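Local coordinates for uncharacterized protein (Sinorhizobium meliloti, PDB 4DNH) that is of unknown function but adopts a TIM-barrel fold and probably belongs to the dihydrodipicolinate synthase family, which suggests an enzymatic role, at residues 56-68 and 90-103. Residues are numbered along the deposited sequence; the frame is centred on the assembly and turned at random.
Sequences APAIDWERTLAFR and GLGWPEARELIRRS
E98 OE2 draws in two arginines, and one of them, R102, carries the contact on to W61. R102 NE donates to E98 OE2 at 2.9 Å, reaching the oxygen from above the carboxylate plane, while R101 NH1 forms a salt bridge with the same oxygen. Held at this carboxylate, the R102 guanidinium lies flat over the W61 indole in a cation-pi stack, with planes about 20° apart. R102 CZ stands 3.8 Å from the centroid of the five-membered ring, almost on its normal. W61 NE1 and R102 NH2 are both donors, so their proximity reflects stacking. The other face of the indole carries I59 CG2 from its own segment. The six-membered ring reaches farther across: W61 CH2 meets E98 CG at 3.6 Å, and L99 CB lies in the ring plane at the edge, 3.9 Å from W61 CZ3.

In the eight-stranded parallel barrel, helices 61-73 and 93-108 follow the first and second strands, 37-40 and 77-80, and belong to the outer layer of a TIM barrel. Their short segments cross at -55°, with the axes 10.9 Å apart at closest approach. Deeper in, L99 CG stands anti to the backbone N (chi1 177°), which sends the branch toward helix 61-73, and CD1 meets T64 CG2 at 3.7 Å. L65 CD2 packs against both R102 CB and S103 OG. The aliphatic part of R68 runs past that hydroxyl as well, but the polar ends of both residues turn to E80 at the end of strand 77-80, which makes a salt bridge with R68 NE and a hydrogen bond with S103 OG. Toward the N-terminal ends of the two segments, I59 CD1 touches L91 CD1, and P57 CG rests between G90 O at 3.6 Å and E95 CG.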
# COMPACT_ATOMS: atom_id res chain seq x y z
N ALA A 56 -10.39 -5.46 18.34
CA ALA A 56 -10.92 -4.19 17.81
C ALA A 56 -9.92 -3.03 17.93
O ALA A 56 -9.25 -2.90 18.95
CB ALA A 56 -12.25 -3.84 18.47
N PRO A 57 -9.84 -2.17 16.89
CA PRO A 57 -8.78 -1.17 16.83
C PRO A 57 -9.14 0.15 17.54
O PRO A 57 -10.32 0.44 17.75
CB PRO A 57 -8.63 -0.93 15.34
CG PRO A 57 -10.04 -1.05 14.84
CD PRO A 57 -10.72 -2.08 15.70
N ALA A 58 -8.11 0.91 17.90
CA ALA A 58 -8.27 2.25 18.45
C ALA A 58 -7.22 3.07 17.75
O ALA A 58 -6.03 2.74 17.81
CB ALA A 58 -8.03 2.25 19.94
N ILE A 59 -7.65 4.13 17.08
CA ILE A 59 -6.79 4.85 16.16
C ILE A 59 -6.38 6.21 16.71
O ILE A 59 -7.16 6.91 17.35
CB ILE A 59 -7.48 5.01 14.78
CG1 ILE A 59 -7.70 3.62 14.14
CG2 ILE A 59 -6.67 5.91 13.84
CD1 ILE A 59 -8.67 3.60 12.98
N ASP A 60 -5.13 6.58 16.48
CA ASP A 60 -4.68 7.92 16.77
C ASP A 60 -4.91 8.75 15.51
O ASP A 60 -4.10 8.73 14.60
CB ASP A 60 -3.21 7.89 17.16
CG ASP A 60 -2.66 9.26 17.48
OD1 ASP A 60 -3.38 10.26 17.28
OD2 ASP A 60 -1.51 9.34 17.92
N TRP A 61 -6.01 9.49 15.45
CA TRP A 61 -6.32 10.31 14.26
C TRP A 61 -5.30 11.35 13.90
O TRP A 61 -4.93 11.50 12.74
CB TRP A 61 -7.69 10.92 14.40
CG TRP A 61 -8.72 9.84 14.58
CD1 TRP A 61 -9.41 9.51 15.74
CD2 TRP A 61 -9.17 8.87 13.58
NE1 TRP A 61 -10.27 8.46 15.51
CE2 TRP A 61 -10.16 8.02 14.24
CE3 TRP A 61 -8.88 8.66 12.23
CZ2 TRP A 61 -10.81 7.00 13.57
CZ3 TRP A 61 -9.54 7.62 11.57
CH2 TRP A 61 -10.48 6.81 12.23
N GLU A 62 -4.82 12.08 14.91
CA GLU A 62 -3.86 13.15 14.71
C GLU A 62 -2.60 12.58 14.06
O GLU A 62 -2.15 13.07 13.02
CB GLU A 62 -3.56 13.85 16.04
CG GLU A 62 -2.77 15.14 15.91
CD GLU A 62 -1.27 15.00 16.20
OE1 GLU A 62 -0.73 13.87 16.18
OE2 GLU A 62 -0.61 16.04 16.44
N ARG A 63 -2.05 11.53 14.65
CA ARG A 63 -0.85 10.93 14.11
C ARG A 63 -1.09 10.28 12.73
O ARG A 63 -0.23 10.38 11.85
CB ARG A 63 -0.28 9.94 15.11
CG ARG A 63 1.23 9.88 15.12
CD ARG A 63 1.85 10.87 16.09
NE ARG A 63 1.65 12.26 15.69
CZ ARG A 63 2.36 12.92 14.77
NH1 ARG A 63 3.35 12.33 14.12
NH2 ARG A 63 2.08 14.19 14.51
N THR A 64 -2.24 9.65 12.54
CA THR A 64 -2.58 9.04 11.25
C THR A 64 -2.71 10.08 10.15
O THR A 64 -2.14 9.92 9.07
CB THR A 64 -3.88 8.21 11.35
OG1 THR A 64 -3.67 7.12 12.25
CG2 THR A 64 -4.30 7.65 10.01
N LEU A 65 -3.44 11.16 10.42
CA LEU A 65 -3.60 12.23 9.43
C LEU A 65 -2.32 13.02 9.19
O LEU A 65 -2.05 13.42 8.06
CB LEU A 65 -4.76 13.16 9.77
CG LEU A 65 -6.12 12.51 10.04
CD1 LEU A 65 -7.07 13.52 10.69
CD2 LEU A 65 -6.71 11.92 8.76
N ALA A 66 -1.51 13.22 10.23
CA ALA A 66 -0.21 13.87 10.04
C ALA A 66 0.61 13.15 8.98
O ALA A 66 1.35 13.77 8.23
CB ALA A 66 0.57 13.97 11.33
N PHE A 67 0.46 11.84 8.89
CA PHE A 67 1.21 11.08 7.88
C PHE A 67 0.68 11.27 6.44
O PHE A 67 1.46 11.29 5.51
CB PHE A 67 1.30 9.61 8.27
CG PHE A 67 2.19 8.82 7.37
CD1 PHE A 67 3.58 8.91 7.49
CD2 PHE A 67 1.64 8.00 6.38
CE1 PHE A 67 4.41 8.19 6.65
CE2 PHE A 67 2.47 7.28 5.54
CZ PHE A 67 3.85 7.38 5.67
N ARG A 68 -0.63 11.39 6.26
CA ARG A 68 -1.15 11.84 4.98
C ARG A 68 -0.56 13.20 4.53
O ARG A 68 -0.22 13.36 3.35
CB ARG A 68 -2.67 11.91 5.02
CG ARG A 68 -3.35 10.56 4.84
CD ARG A 68 -3.54 9.83 6.16
NE ARG A 68 -3.84 8.41 5.94
CZ ARG A 68 -3.24 7.38 6.54
NH1 ARG A 68 -2.27 7.60 7.44
NH2 ARG A 68 -3.60 6.13 6.23
N GLY A 90 -7.78 -6.32 10.44
CA GLY A 90 -7.62 -5.42 11.58
C GLY A 90 -8.43 -4.13 11.51
O GLY A 90 -8.90 -3.62 12.54
N LEU A 91 -8.60 -3.58 10.31
CA LEU A 91 -9.34 -2.34 10.14
C LEU A 91 -10.71 -2.63 9.57
O LEU A 91 -10.84 -2.87 8.39
CB LEU A 91 -8.56 -1.37 9.25
CG LEU A 91 -9.13 0.05 9.19
CD1 LEU A 91 -8.73 0.82 10.42
CD2 LEU A 91 -8.70 0.81 7.95
N GLY A 92 -11.74 -2.62 10.41
CA GLY A 92 -13.09 -2.88 9.92
C GLY A 92 -13.59 -1.76 9.01
O GLY A 92 -12.96 -0.70 8.87
N TRP A 93 -14.74 -2.00 8.38
CA TRP A 93 -15.38 -1.00 7.55
C TRP A 93 -15.71 0.27 8.30
O TRP A 93 -15.41 1.35 7.82
CB TRP A 93 -16.59 -1.60 6.84
CG TRP A 93 -17.49 -0.59 6.17
CD1 TRP A 93 -18.86 -0.46 6.32
CD2 TRP A 93 -17.11 0.47 5.21
NE1 TRP A 93 -19.35 0.57 5.55
CE2 TRP A 93 -18.36 1.17 4.86
CE3 TRP A 93 -15.92 0.90 4.63
CZ2 TRP A 93 -18.38 2.24 3.98
CZ3 TRP A 93 -15.95 1.98 3.75
CH2 TRP A 93 -17.16 2.63 3.43
N PRO A 94 -16.31 0.17 9.51
CA PRO A 94 -16.63 1.43 10.23
C PRO A 94 -15.43 2.37 10.42
O PRO A 94 -15.54 3.58 10.17
CB PRO A 94 -17.14 0.92 11.59
CG PRO A 94 -17.77 -0.39 11.26
CD PRO A 94 -16.84 -1.01 10.23
N GLU A 95 -14.31 1.81 10.84
CA GLU A 95 -13.08 2.57 11.02
C GLU A 95 -12.48 3.02 9.68
O GLU A 95 -11.89 4.09 9.60
CB GLU A 95 -12.07 1.73 11.78
CG GLU A 95 -12.47 1.41 13.21
CD GLU A 95 -13.49 0.29 13.33
OE1 GLU A 95 -13.46 -0.69 12.53
OE2 GLU A 95 -14.33 0.38 14.25
N ALA A 96 -12.64 2.19 8.65
CA ALA A 96 -12.20 2.52 7.30
C ALA A 96 -12.99 3.70 6.71
O ALA A 96 -12.40 4.61 6.13
CB ALA A 96 -12.28 1.30 6.39
N ARG A 97 -14.31 3.65 6.86
CA ARG A 97 -15.21 4.73 6.47
C ARG A 97 -14.83 6.04 7.21
O ARG A 97 -14.76 7.11 6.60
CB ARG A 97 -16.65 4.32 6.78
CG ARG A 97 -17.71 5.28 6.27
CD ARG A 97 -19.04 5.08 6.98
NE ARG A 97 -20.05 5.98 6.44
CZ ARG A 97 -21.22 5.59 5.92
NH1 ARG A 97 -21.55 4.31 5.88
NH2 ARG A 97 -22.06 6.51 5.44
N GLU A 98 -14.55 5.94 8.50
CA GLU A 98 -14.18 7.13 9.26
C GLU A 98 -12.85 7.69 8.79
O GLU A 98 -12.69 8.90 8.67
CB GLU A 98 -14.20 6.83 10.76
CG GLU A 98 -13.84 7.99 11.68
CD GLU A 98 -14.86 9.12 11.71
OE1 GLU A 98 -15.76 9.19 10.83
OE2 GLU A 98 -14.76 9.95 12.64
N LEU A 99 -11.90 6.81 8.47
CA LEU A 99 -10.58 7.26 8.02
C LEU A 99 -10.70 7.96 6.67
O LEU A 99 -10.12 9.02 6.44
CB LEU A 99 -9.62 6.09 7.96
CG LEU A 99 -8.20 6.29 7.46
CD1 LEU A 99 -7.51 7.47 8.14
CD2 LEU A 99 -7.43 5.00 7.69
N ILE A 100 -11.51 7.36 5.80
CA ILE A 100 -11.82 7.96 4.52
C ILE A 100 -12.45 9.35 4.69
O ILE A 100 -12.00 10.30 4.08
CB ILE A 100 -12.69 7.01 3.67
CG1 ILE A 100 -11.85 5.80 3.23
CG2 ILE A 100 -13.29 7.75 2.47
CD1 ILE A 100 -12.59 4.71 2.48
N ARG A 101 -13.45 9.46 5.56
CA ARG A 101 -14.11 10.74 5.86
C ARG A 101 -13.14 11.82 6.37
O ARG A 101 -13.12 12.93 5.82
CB ARG A 101 -15.25 10.50 6.86
CG ARG A 101 -16.07 11.73 7.19
CD ARG A 101 -16.80 11.55 8.51
NE ARG A 101 -16.87 12.82 9.22
CZ ARG A 101 -16.23 13.12 10.35
NH1 ARG A 101 -15.48 12.22 10.97
NH2 ARG A 101 -16.38 14.33 10.88
N ARG A 102 -12.34 11.51 7.39
CA ARG A 102 -11.33 12.46 7.89
C ARG A 102 -10.30 12.86 6.82
O ARG A 102 -10.03 14.05 6.64
CB ARG A 102 -10.57 11.90 9.08
CG ARG A 102 -11.43 11.20 10.09
CD ARG A 102 -11.80 12.11 11.21
NE ARG A 102 -12.24 11.35 12.38
CZ ARG A 102 -11.93 11.67 13.63
NH1 ARG A 102 -11.14 12.72 13.88
NH2 ARG A 102 -12.39 10.92 14.62
N SER A 103 -9.73 11.88 6.12
CA SER A 103 -8.73 12.15 5.08
C SER A 103 -9.23 13.03 3.92
O SER A 103 -8.53 13.95 3.50
CB SER A 103 -8.13 10.86 4.54
OG SER A 103 -7.16 10.37 5.45